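Protein (alpha-2u-globulin) (Rattus norvegicus, PDB 2A2U) probably carries small hydrophobic molecules in the cavity of a lipocalin barrel and binds a hyaline droplet inducer. Local coordinates at residues 144-147 against 148-151; 162-165 against 166-169; 65-68 against 69-72. All coordinates share one frame; numbering follows the deposited sequence.

Overall arrangement
Contacts 1 and 2 are neighbours on the outside of the lipocalin barrel, and contact 3 lies well away from both. Contact 1 is the start of helix 147-158; contact 2 is the turn that brings the chain from the end of that helix into strand 167-169. Their centres are 14 Å apart, and two salt bridges tie them: E151 OE2 to R164 NH2 at 2.5 Å and K150 NZ to D169 OD2 at 3.2 Å. Contact 3, the tip of the hairpin 60-67/70-78, belongs to the same sheet as strand 167-169. Its centre is 27 Å from contact 1's and 30 Å from contact 2's, the latter across the chain's centre, and there it meets other subunits.

Contact 1: residues 144-147 against 148-151; sequences DLSS and DIKE
From the first turn of its helix, K150 reaches back past the N-cap to D144, and NZ meets OD1 at 2.7 Å in a salt bridge. The ammonium approaches on the syn side of OD1, the side of the other carboxylate oxygen, and the two side chains cross at about a right angle. Beyond CG the lysine is fully extended, with chi2 to chi4 all near 180°, and this length carries CE alongside L145 O, 3.4 Å away. D144 OD1 also accepts a weak bond from L145 N, which helps keep the carboxylate turned toward the lysine.

Behind this bridge stands the helix N-terminus. S146 is the N-cap: with OG anti to its own backbone N (chi1 166°), the hydroxyl oxygen accepts from D148 N at 3.1 Å. The carbonyl of the same serine takes K150 N at 3.1 Å, so one residue holds amides two and four places on and fixes where the lysine leaves the helix. On the barrel side S146 CB packs 3.4 Å from I149 CG1, while L145 CD1 lies 4.1 Å from I149 CG2; both L145 and I149 rest on Y119 and L138 of the barrel strands.

D169, on strand 167-169, gives K150 NZ a second carboxylate. With an alanine here, the carboxylates of D144 and D169 would probably be left facing each other without the cation between them. Two acids around one ammonium should favour its charged form, and through K150 the loop before the helix, the helix itself and strand 167-169 are probably drawn together electrostatically.

Contact 2: residues 162-165 against 166-169; sequences ITRD and NIID
I162 and N166 touch where the chain leaves the loop after helix 147-158 and makes a type I beta turn, T163 to N166, into strand 167-169, the short strand that follows the helix and pairs with strand 36-44 of the lipocalin barrel. The isoleucine offers CG2 to N166 CB at 4.0 Å, and its side chain also packs on A44.

T163 closes the turn. Its carbonyl oxygen takes N166 N at 2.9 Å in a fairly straight bond (160° at the hydrogen), although the donor stands well above the carbonyl plane, 49° out of it. The same oxygen has I167 CG1 beside it at 3.5 Å. The hydroxyl comes close to the asparagine amide as well, OG1 to N166 ND2 at 2.9 Å, but the angle is wrong for a hydrogen bond; ND2 donates to N46 OD1 instead. That oxygen also accepts from T163 N, and a single asparagine side chain thereby grips both ends of the turn.

R164 brings CG to within 4.2 Å of I167 CD1, a glancing contact. With its chain bent at chi2, the guanidinium goes to the helix, where NH2 pairs with E151 and NH1 with E158; I167 packs on A154 and C157 of the same helix.

D165, exposed and poorly ordered, contributes mainly backbone: its carbonyl oxygen accepts from R48 NE. N166 OD1 lies against the peptide that joins the two residues, 3.6 Å from D165 C.

Contact 3: residues 65-68 against 69-72; sequences DVLE and NSLG
D65 O receives two hydrogens from the neighbouring strand. G72 N donates to it at 2.8 Å, nearly straight (170° at the hydrogen), and L71 CA adds a C-H contact at 3.4 Å. D65 N returns the bond to G72 O at 2.9 Å, so D65 and G72 form an antiparallel hydrogen-bonded pair. The aspartate side chain is occupied elsewhere: OD1 makes a salt bridge to K74 of the second subunit and OD2 a hydrogen bond with Y87 of its own chain.

One step nearer the tip, V66 and L71 are a non-hydrogen-bonded pair. Their side chains lie next to each other, pointing the same way, and valine CG2 touches leucine CD2 at 3.8 Å. V66 CG2 is the branch anti to the carbonyl carbon (chi1 177° places CG1 anti to N), which sets it against the leucine; L71 also packs on V31, and V66 on N35.

This is a beta hairpin of the lipocalin barrel, strands 60-67 and 70-78, closed by a type II turn from L67 to S70. N69 takes the left-handed backbone conformation at the third position of the turn. L67 N donates to S70 O at 3.0 Å, a bent bond whose donor stands above the carbonyl plane.

On the face shared with D65, L67 lays its side chain along the second strand: CB is 3.6 Å from S70 OG, and CD1 hangs 4.0 Å from G72 N, beside a residue with no side chain. L67 goes on to pack on Y87 of the second subunit. The turn itself faces outward to two neighbours: E68 OE2 accepts from E85 N of the second subunit, while N69 OD1 accepts from N129 N of the third.

Contact 1: residues 144-147 against 148-151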
loop_
_atom_site.group_PDB
_atom_site.type_symbol
_atom_site.label_atom_id
_atom_site.label_comp_id
_atom_site.label_asym_id
_atom_site.label_seq_id
_atom_site.Cartn_x
_atom_site.Cartn_y
_atom_site.Cartn_z
ATOM N N ASP A 144 -16.814 17.005 -22.173
ATOM C CA ASP A 144 -16.623 16.557 -23.545
ATOM C C ASP A 144 -15.563 17.439 -24.198
ATOM O O ASP A 144 -15.198 18.483 -23.667
ATOM C CB ASP A 144 -17.934 16.588 -24.339
ATOM C CG ASP A 144 -17.855 15.790 -25.643
ATOM O OD1 ASP A 144 -16.889 15.030 -25.836
ATOM O OD2 ASP A 144 -18.770 15.909 -26.481
ATOM N N LEU A 145 -15.027 16.992 -25.323
ATOM C CA LEU A 145 -14.000 17.749 -26.004
ATOM C C LEU A 145 -14.277 17.938 -27.474
ATOM O O LEU A 145 -15.120 17.259 -28.062
ATOM C CB LEU A 145 -12.641 17.070 -25.846
ATOM C CG LEU A 145 -11.921 17.142 -24.510
ATOM C CD1 LEU A 145 -10.773 16.161 -24.565
ATOM C CD2 LEU A 145 -11.422 18.546 -24.235
ATOM N N SER A 146 -13.489 18.837 -28.051
ATOM C CA SER A 146 -13.523 19.201 -29.457
ATOM C C SER A 146 -13.416 17.963 -30.346
ATOM O O SER A 146 -12.670 17.026 -30.049
ATOM C CB SER A 146 -12.359 20.165 -29.717
ATOM O OG SER A 146 -12.079 20.345 -31.090
ATOM N N SER A 147 -14.200 17.954 -31.419
ATOM C CA SER A 147 -14.201 16.855 -32.372
ATOM C C SER A 147 -12.811 16.722 -32.980
ATOM O O SER A 147 -12.421 15.655 -33.446
ATOM C CB SER A 147 -15.217 17.129 -33.476
ATOM O OG SER A 147 -16.052 16.005 -33.681
ATOM N N ASP A 148 -12.075 17.828 -32.966
ATOM C CA ASP A 148 -10.717 17.887 -33.486
ATOM C C ASP A 148 -9.778 17.145 -32.550
ATOM O O ASP A 148 -8.910 16.400 -33.002
ATOM C CB ASP A 148 -10.250 19.339 -33.594
ATOM C CG ASP A 148 -11.204 20.199 -34.381
ATOM O OD1 ASP A 148 -11.887 19.674 -35.283
ATOM O OD2 ASP A 148 -11.270 21.409 -34.093
ATOM N N ILE A 149 -9.951 17.358 -31.245
ATOM C CA ILE A 149 -9.106 16.706 -30.251
ATOM C C ILE A 149 -9.312 15.205 -30.348
ATOM O O ILE A 149 -8.357 14.432 -30.301
ATOM C CB ILE A 149 -9.446 17.155 -28.811
ATOM C CG1 ILE A 149 -9.470 18.675 -28.710
ATOM C CG2 ILE A 149 -8.415 16.616 -27.845
ATOM C CD1 ILE A 149 -8.193 19.329 -29.163
ATOM N N LYS A 150 -10.560 14.802 -30.542
ATOM C CA LYS A 150 -10.877 13.393 -30.641
ATOM C C LYS A 150 -10.292 12.731 -31.885
ATOM O O LYS A 150 -10.041 11.528 -31.879
ATOM C CB LYS A 150 -12.384 13.177 -30.580
ATOM C CG LYS A 150 -13.009 13.680 -29.311
ATOM C CD LYS A 150 -14.441 13.229 -29.237
ATOM C CE LYS A 150 -15.179 13.902 -28.105
ATOM N NZ LYS A 150 -16.588 13.428 -28.034
ATOM N N GLU A 151 -10.062 13.509 -32.941
ATOM C CA GLU A 151 -9.492 12.970 -34.175
ATOM C C GLU A 151 -8.007 12.724 -33.997
ATOM O O GLU A 151 -7.503 11.666 -34.364
ATOM C CB GLU A 151 -9.687 13.939 -35.334
ATOM C CG GLU A 151 -10.488 13.384 -36.495
ATOM C CD GLU A 151 -9.875 12.152 -37.129
ATOM O OE1 GLU A 151 -8.632 12.048 -37.220
ATOM O OE2 GLU A 151 -10.656 11.291 -37.572
#

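Contact 2: residues 162-165 against 166-169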
loop_
_atom_site.group_PDB
_atom_site.type_symbol
_atom_site.label_atom_id
_atom_site.label_comp_id
_atom_site.label_asym_id
_atom_site.label_seq_id
_atom_site.Cartn_x
_atom_site.Cartn_y
_atom_site.Cartn_z
ATOM N N ILE A 162 -3.626 0.350 -32.356
ATOM C CA ILE A 162 -5.014 0.172 -31.932
ATOM C C ILE A 162 -5.948 0.614 -33.053
ATOM O O ILE A 162 -5.874 1.745 -33.520
ATOM C CB ILE A 162 -5.314 0.922 -30.620
ATOM C CG1 ILE A 162 -4.357 0.440 -29.523
ATOM C CG2 ILE A 162 -6.747 0.651 -30.183
ATOM C CD1 ILE A 162 -4.138 1.432 -28.413
ATOM N N THR A 163 -6.783 -0.314 -33.514
ATOM C CA THR A 163 -7.721 -0.067 -34.606
ATOM C C THR A 163 -8.884 0.836 -34.200
ATOM O O THR A 163 -9.274 0.866 -33.031
ATOM C CB THR A 163 -8.291 -1.396 -35.169
ATOM O OG1 THR A 163 -9.150 -2.004 -34.201
ATOM C CG2 THR A 163 -7.173 -2.368 -35.483
ATOM N N ARG A 164 -9.451 1.538 -35.182
ATOM C CA ARG A 164 -10.574 2.452 -34.968
ATOM C C ARG A 164 -11.801 1.749 -34.381
ATOM O O ARG A 164 -12.684 2.405 -33.841
ATOM C CB ARG A 164 -10.944 3.151 -36.284
ATOM C CG ARG A 164 -11.151 4.665 -36.184
ATOM C CD ARG A 164 -10.236 5.400 -37.162
ATOM N NE ARG A 164 -10.309 6.857 -37.061
ATOM C CZ ARG A 164 -9.435 7.697 -37.620
ATOM N NH1 ARG A 164 -8.403 7.249 -38.328
ATOM N NH2 ARG A 164 -9.588 9.002 -37.479
ATOM N N ASP A 165 -11.853 0.422 -34.486
ATOM C CA ASP A 165 -12.975 -0.358 -33.956
ATOM C C ASP A 165 -12.840 -0.538 -32.438
ATOM O O ASP A 165 -13.805 -0.893 -31.759
ATOM C CB ASP A 165 -13.036 -1.732 -34.649
ATOM C CG ASP A 165 -14.316 -2.510 -34.335
ATOM O OD1 ASP A 165 -15.205 -2.002 -33.620
ATOM O OD2 ASP A 165 -14.450 -3.647 -34.825
ATOM N N ASN A 166 -11.650 -0.275 -31.902
ATOM C CA ASN A 166 -11.418 -0.435 -30.473
ATOM C C ASN A 166 -11.302 0.876 -29.715
ATOM O O ASN A 166 -10.923 0.900 -28.547
ATOM C CB ASN A 166 -10.205 -1.324 -30.252
ATOM C CG ASN A 166 -10.412 -2.712 -30.814
ATOM O OD1 ASN A 166 -11.454 -3.326 -30.597
ATOM N ND2 ASN A 166 -9.442 -3.197 -31.577
ATOM N N ILE A 167 -11.642 1.965 -30.393
ATOM C CA ILE A 167 -11.619 3.294 -29.797
ATOM C C ILE A 167 -13.045 3.564 -29.330
ATOM O O ILE A 167 -13.963 3.576 -30.136
ATOM C CB ILE A 167 -11.195 4.354 -30.829
ATOM C CG1 ILE A 167 -9.868 3.950 -31.472
ATOM C CG2 ILE A 167 -10.991 5.686 -30.152
ATOM C CD1 ILE A 167 -9.317 4.961 -32.472
ATOM N N ILE A 168 -13.240 3.725 -28.028
ATOM C CA ILE A 168 -14.570 3.956 -27.474
ATOM C C ILE A 168 -14.759 5.354 -26.904
ATOM O O ILE A 168 -13.947 5.819 -26.113
ATOM C CB ILE A 168 -14.903 2.921 -26.379
ATOM C CG1 ILE A 168 -14.926 1.508 -26.974
ATOM C CG2 ILE A 168 -16.241 3.249 -25.736
ATOM C CD1 ILE A 168 -15.243 0.392 -25.977
ATOM N N ASP A 169 -15.822 6.027 -27.342
ATOM C CA ASP A 169 -16.153 7.375 -26.883
ATOM C C ASP A 169 -17.104 7.246 -25.690
ATOM O O ASP A 169 -18.291 6.947 -25.857
ATOM C CB ASP A 169 -16.810 8.166 -28.025
ATOM C CG ASP A 169 -17.072 9.633 -27.670
ATOM O OD1 ASP A 169 -16.979 10.011 -26.484
ATOM O OD2 ASP A 169 -17.377 10.419 -28.589
#

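Contact 3: residues 65-68 against 69-72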
loop_
_atom_site.group_PDB
_atom_site.type_symbol
_atom_site.label_atom_id
_atom_site.label_comp_id
_atom_site.label_asym_id
_atom_site.label_seq_id
_atom_site.Cartn_x
_atom_site.Cartn_y
_atom_site.Cartn_z
ATOM N N ASP A 65 -4.238 14.428 -8.683
ATOM C CA ASP A 65 -3.472 15.157 -7.677
ATOM C C ASP A 65 -1.995 14.988 -7.952
ATOM O O ASP A 65 -1.541 13.907 -8.284
ATOM C CB ASP A 65 -3.773 14.637 -6.274
ATOM C CG ASP A 65 -5.119 15.062 -5.780
ATOM O OD1 ASP A 65 -5.349 16.282 -5.697
ATOM O OD2 ASP A 65 -5.941 14.185 -5.460
ATOM N N VAL A 66 -1.239 16.062 -7.847
ATOM C CA VAL A 66 0.185 15.966 -8.086
ATOM C C VAL A 66 0.876 15.924 -6.720
ATOM O O VAL A 66 0.850 16.898 -5.977
ATOM C CB VAL A 66 0.654 17.131 -8.980
ATOM C CG1 VAL A 66 2.142 17.088 -9.169
ATOM C CG2 VAL A 66 -0.027 17.032 -10.343
ATOM N N LEU A 67 1.429 14.761 -6.374
ATOM C CA LEU A 67 2.086 14.538 -5.085
ATOM C C LEU A 67 3.603 14.432 -5.213
ATOM O O LEU A 67 4.155 14.706 -6.276
ATOM C CB LEU A 67 1.539 13.248 -4.479
ATOM C CG LEU A 67 0.026 13.050 -4.612
ATOM C CD1 LEU A 67 -0.351 11.627 -4.286
ATOM C CD2 LEU A 67 -0.723 14.028 -3.711
ATOM N N GLU A 68 4.278 14.030 -4.136
ATOM C CA GLU A 68 5.733 13.882 -4.170
ATOM C C GLU A 68 6.190 12.646 -4.931
ATOM O O GLU A 68 5.955 11.512 -4.492
ATOM C CB GLU A 68 6.309 13.820 -2.765
ATOM C CG GLU A 68 6.251 15.124 -2.048
ATOM C CD GLU A 68 7.082 16.214 -2.676
ATOM O OE1 GLU A 68 8.052 15.906 -3.401
ATOM O OE2 GLU A 68 6.768 17.396 -2.426
ATOM N N ASN A 69 6.879 12.866 -6.050
ATOM C CA ASN A 69 7.381 11.769 -6.882
ATOM C C ASN A 69 6.251 10.842 -7.351
ATOM O O ASN A 69 6.488 9.679 -7.669
ATOM C CB ASN A 69 8.436 10.932 -6.126
ATOM C CG ASN A 69 9.624 11.755 -5.648
ATOM O OD1 ASN A 69 10.298 12.419 -6.437
ATOM N ND2 ASN A 69 9.906 11.680 -4.350
ATOM N N SER A 70 5.028 11.361 -7.410
ATOM C CA SER A 70 3.890 10.561 -7.832
ATOM C C SER A 70 2.646 11.377 -8.222
ATOM O O SER A 70 2.616 12.602 -8.100
ATOM C CB SER A 70 3.533 9.587 -6.717
ATOM O OG SER A 70 3.234 10.306 -5.538
ATOM N N LEU A 71 1.627 10.667 -8.693
ATOM C CA LEU A 71 0.357 11.243 -9.099
ATOM C C LEU A 71 -0.781 10.452 -8.453
ATOM O O LEU A 71 -0.739 9.232 -8.416
ATOM C CB LEU A 71 0.200 11.153 -10.614
ATOM C CG LEU A 71 1.121 11.992 -11.493
ATOM C CD1 LEU A 71 0.894 11.617 -12.956
ATOM C CD2 LEU A 71 0.858 13.481 -11.263
ATOM N N GLY A 72 -1.791 11.144 -7.947
ATOM C CA GLY A 72 -2.920 10.463 -7.352
ATOM C C GLY A 72 -4.059 10.549 -8.337
ATOM O O GLY A 72 -4.233 11.573 -8.972
#